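Local coordinates for putative tetR family transcriptional regulator (Streptomyces coelicolor A3, PDB 2Q24), which probably binds DNA as a TetR-family transcriptional regulator and forms a dimer unusual for that family, at the interface of chains A and B. Coordinates in Å, arbitrary orientation; residue numbers count along the deposited sequence, not the author numbering. Chains: chain A/B, Putative tetR family transcriptional regulator.

The interface of chains A and B. Residues chain A 17, 67-68, 71, 74-75, 128; chain B 123-124, 127-128.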
ATOM      1  N   ARG A  17      -0.665   8.237 -15.562  1.00 40.32           N
ATOM      2  CA  ARG A  17      -0.539   6.912 -14.985  1.00 39.25           C
ATOM      3  C   ARG A  17      -1.905   6.413 -14.520  1.00 38.22           C
ATOM      4  O   ARG A  17      -2.269   5.287 -14.829  1.00 38.13           O
ATOM      5  CB  ARG A  17       0.440   6.911 -13.807  1.00 39.35           C
ATOM      6  CG  ARG A  17       0.894   5.497 -13.460  1.00 39.87           C
ATOM      7  CD  ARG A  17       1.878   5.465 -12.332  1.00 40.17           C
ATOM      8  NE  ARG A  17       2.222   4.072 -12.063  1.00 38.07           N
ATOM      9  CZ  ARG A  17       1.627   3.319 -11.143  1.00 35.32           C
ATOM     10  NH1 ARG A  17       0.678   3.852 -10.377  1.00 34.91           N
ATOM     11  NH2 ARG A  17       1.995   2.046 -11.001  1.00 31.83           N
ATOM     12  N   ARG A  67      -2.784  -3.252  -8.324  1.00 21.89           N
ATOM     13  CA  ARG A  67      -2.160  -2.517  -7.218  1.00 23.84           C
ATOM     14  C   ARG A  67      -2.708  -1.097  -7.110  1.00 24.09           C
ATOM     15  O   ARG A  67      -2.890  -0.561  -6.015  1.00 24.09           O
ATOM     16  CB  ARG A  67      -0.636  -2.476  -7.443  1.00 23.16           C
ATOM     17  CG  ARG A  67      -0.057  -3.878  -7.145  1.00 25.94           C
ATOM     18  CD  ARG A  67       1.464  -3.986  -7.456  1.00 24.70           C
ATOM     19  NE  ARG A  67       2.328  -3.204  -6.546  1.00 24.88           N
ATOM     20  CZ  ARG A  67       3.661  -3.179  -6.606  1.00 25.92           C
ATOM     21  NH1 ARG A  67       4.315  -3.824  -7.579  1.00 26.46           N
ATOM     22  NH2 ARG A  67       4.354  -2.455  -5.726  1.00 23.02           N
ATOM     23  N   ASN A  68      -2.981  -0.483  -8.258  1.00 23.60           N
ATOM     24  CA  ASN A  68      -3.537   0.886  -8.248  1.00 25.15           C
ATOM     25  C   ASN A  68      -4.977   0.936  -7.699  1.00 23.94           C
ATOM     26  O   ASN A  68      -5.368   1.929  -7.009  1.00 25.54           O
ATOM     27  CB  ASN A  68      -3.493   1.440  -9.691  1.00 25.63           C
ATOM     28  CG  ASN A  68      -4.040   2.866  -9.800  1.00 24.04           C
ATOM     29  OD1 ASN A  68      -5.119   3.096 -10.365  1.00 28.68           O
ATOM     30  ND2 ASN A  68      -3.300   3.817  -9.271  1.00 26.01           N
ATOM     31  N   ALA A  71      -4.434   0.705  -3.989  1.00 22.13           N
ATOM     32  CA  ALA A  71      -3.932   1.945  -3.417  1.00 23.29           C
ATOM     33  C   ALA A  71      -4.953   3.069  -3.426  1.00 23.66           C
ATOM     34  O   ALA A  71      -5.065   3.793  -2.432  1.00 24.39           O
ATOM     35  CB  ALA A  71      -2.614   2.394  -4.121  1.00 22.69           C
ATOM     36  N   CYS A  74      -7.313   2.318  -0.473  1.00 24.24           N
ATOM     37  CA  CYS A  74      -6.713   2.592   0.841  1.00 24.91           C
ATOM     38  C   CYS A  74      -6.463   4.069   1.103  1.00 24.13           C
ATOM     39  O   CYS A  74      -6.728   4.605   2.204  1.00 24.59           O
ATOM     40  CB  CYS A  74      -5.383   1.799   1.068  1.00 23.56           C
ATOM     41  SG  CYS A  74      -5.654   0.028   0.991  1.00 25.61           S
ATOM     42  N   ASP A  75      -6.018   4.762   0.066  1.00 24.17           N
ATOM     43  CA  ASP A  75      -5.605   6.148   0.183  1.00 24.06           C
ATOM     44  C   ASP A  75      -6.783   7.097   0.179  1.00 22.55           C
ATOM     45  O   ASP A  75      -6.592   8.266   0.404  1.00 24.48           O
ATOM     46  CB  ASP A  75      -4.650   6.518  -0.970  1.00 25.37           C
ATOM     47  CG  ASP A  75      -3.319   5.745  -0.897  1.00 25.90           C
ATOM     48  OD1 ASP A  75      -3.068   5.109   0.127  1.00 28.91           O
ATOM     49  OD2 ASP A  75      -2.595   5.752  -1.911  1.00 29.14           O
ATOM     50  N   LEU A 128      -2.900  -4.081   3.604  1.00 21.58           N
ATOM     51  CA  LEU A 128      -3.080  -2.664   3.349  1.00 22.30           C
ATOM     52  C   LEU A 128      -4.551  -2.283   3.522  1.00 21.97           C
ATOM     53  O   LEU A 128      -4.866  -1.276   4.127  1.00 21.63           O
ATOM     54  CB  LEU A 128      -2.634  -2.288   1.894  1.00 21.78           C
ATOM     55  CG  LEU A 128      -1.105  -2.304   1.660  1.00 22.79           C
ATOM     56  CD1 LEU A 128      -0.812  -2.262   0.130  1.00 25.11           C
ATOM     57  CD2 LEU A 128      -0.453  -1.129   2.406  1.00 22.66           C
TER
ATOM     58  N   GLY B 123       5.201   0.048  -7.936  1.00 25.25           N
ATOM     59  CA  GLY B 123       3.738   0.165  -7.986  1.00 24.56           C
ATOM     60  C   GLY B 123       3.311   1.543  -7.478  1.00 23.57           C
ATOM     61  O   GLY B 123       3.845   2.573  -7.921  1.00 23.48           O
ATOM     62  N   ASP B 124       2.324   1.540  -6.570  1.00 22.07           N
ATOM     63  CA  ASP B 124       1.771   2.779  -5.990  1.00 23.30           C
ATOM     64  C   ASP B 124       2.426   3.077  -4.650  1.00 22.56           C
ATOM     65  O   ASP B 124       1.811   3.727  -3.803  1.00 22.38           O
ATOM     66  CB  ASP B 124       0.231   2.656  -5.856  1.00 23.99           C
ATOM     67  CG  ASP B 124      -0.509   3.043  -7.205  1.00 29.70           C
ATOM     68  OD1 ASP B 124      -1.220   4.065  -7.263  1.00 40.55           O
ATOM     69  OD2 ASP B 124      -0.321   2.377  -8.202  1.00 32.58           O
ATOM     70  N   GLN B 127       2.457   6.715  -3.417  1.00 24.54           N
ATOM     71  CA  GLN B 127       1.110   7.180  -3.049  0.50 23.79           C
ATOM     72  C   GLN B 127       0.686   6.621  -1.684  1.00 23.92           C
ATOM     73  O   GLN B 127       0.093   7.323  -0.858  1.00 23.70           O
ATOM     74  CB  GLN B 127       0.099   6.759  -4.129  0.50 23.58           C
ATOM     75  CG  GLN B 127       0.425   7.288  -5.542  0.50 25.76           C
ATOM     76  CD  GLN B 127       1.238   6.328  -6.436  0.50 28.44           C
ATOM     77  OE1 GLN B 127       2.391   5.968  -6.148  0.50 23.31           O
ATOM     78  NE2 GLN B 127       0.636   5.954  -7.566  0.50 30.53           N
ATOM     79  N   LEU B 128       0.927   5.332  -1.472  1.00 22.27           N
ATOM     80  CA  LEU B 128       0.546   4.683  -0.197  1.00 22.61           C
ATOM     81  C   LEU B 128       1.272   5.381   0.974  1.00 22.98           C
ATOM     82  O   LEU B 128       0.673   5.701   2.018  1.00 22.84           O
ATOM     83  CB  LEU B 128       0.933   3.195  -0.234  1.00 22.10           C
ATOM     84  CG  LEU B 128       0.128   2.271  -1.167  1.00 23.06           C
ATOM     85  CD1 LEU B 128       0.862   0.917  -1.291  1.00 25.63           C
ATOM     86  CD2 LEU B 128      -1.250   2.069  -0.580  1.00 23.87           C
TER
HETATM   87  O   HOH W   1       1.580  -0.805  -4.840  1.00 14.34           O
HETATM   88  O   HOH W   2       0.536   0.239  -9.470  1.00 20.46           O
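In this two-fold symmetric TetR-family dimer, an acidic side chain just ahead of B helix 125-142 meets helices 17-31 and 58-75 of chain A, and the same patch recurs with the chains exchanged. Charge pairing is carried by B:Asp124. A:Arg17, with CG anti to the backbone N (chi1 -163°) and its chain extended to NE, delivers NH1 to the carboxylate oxygen OD2 of B:Asp124 at 2.8 Å, a salt bridge and a nearly straight hydrogen bond. The oxygen lies in the guanidinium plane yet is approached from above the carboxylate plane, the two flat groups being turned 58° apart. The other carboxylate oxygen, B:Asp124 OD1, accepts a hydrogen bond of 2.9 Å from the amide ND2 of A:Asn68, whose CG is also anti to its backbone N. Gripped through both oxygens, the carboxylate is limited in rotation, and the nearby guanidinium would be expected to favour its ionised form.

Water extends this polar network. Water 2 links the second terminal guanidinium nitrogen, NH2 of A:Arg17, to B:Asp124 OD2, lying 2.6 Å from that oxygen. Water 1 joins A:Arg67 NE to the backbone N of B:Asp124, 3.0 Å from the latter. The A:Arg67 chain bends at chi3 (69°), and B:Gly123 CA packs over one guanidinium face, toward its rim.

Packing beside the polar cluster is largely apolar. A:Ala71 CB presses against B:Asp124 CB at 3.3 Å and touches B:Leu128 CD2 at 3.8 Å. The other branch of B:Leu128, CD1, meets A:Leu128 CD1 tip to tip at 3.9 Å, the side chains crossing at about a right angle. A:Asp75 also crosses B:Leu128 at about a right angle, its carboxylate oxygen OD1 3.6 Å from the methyl CD2 of B:Leu128.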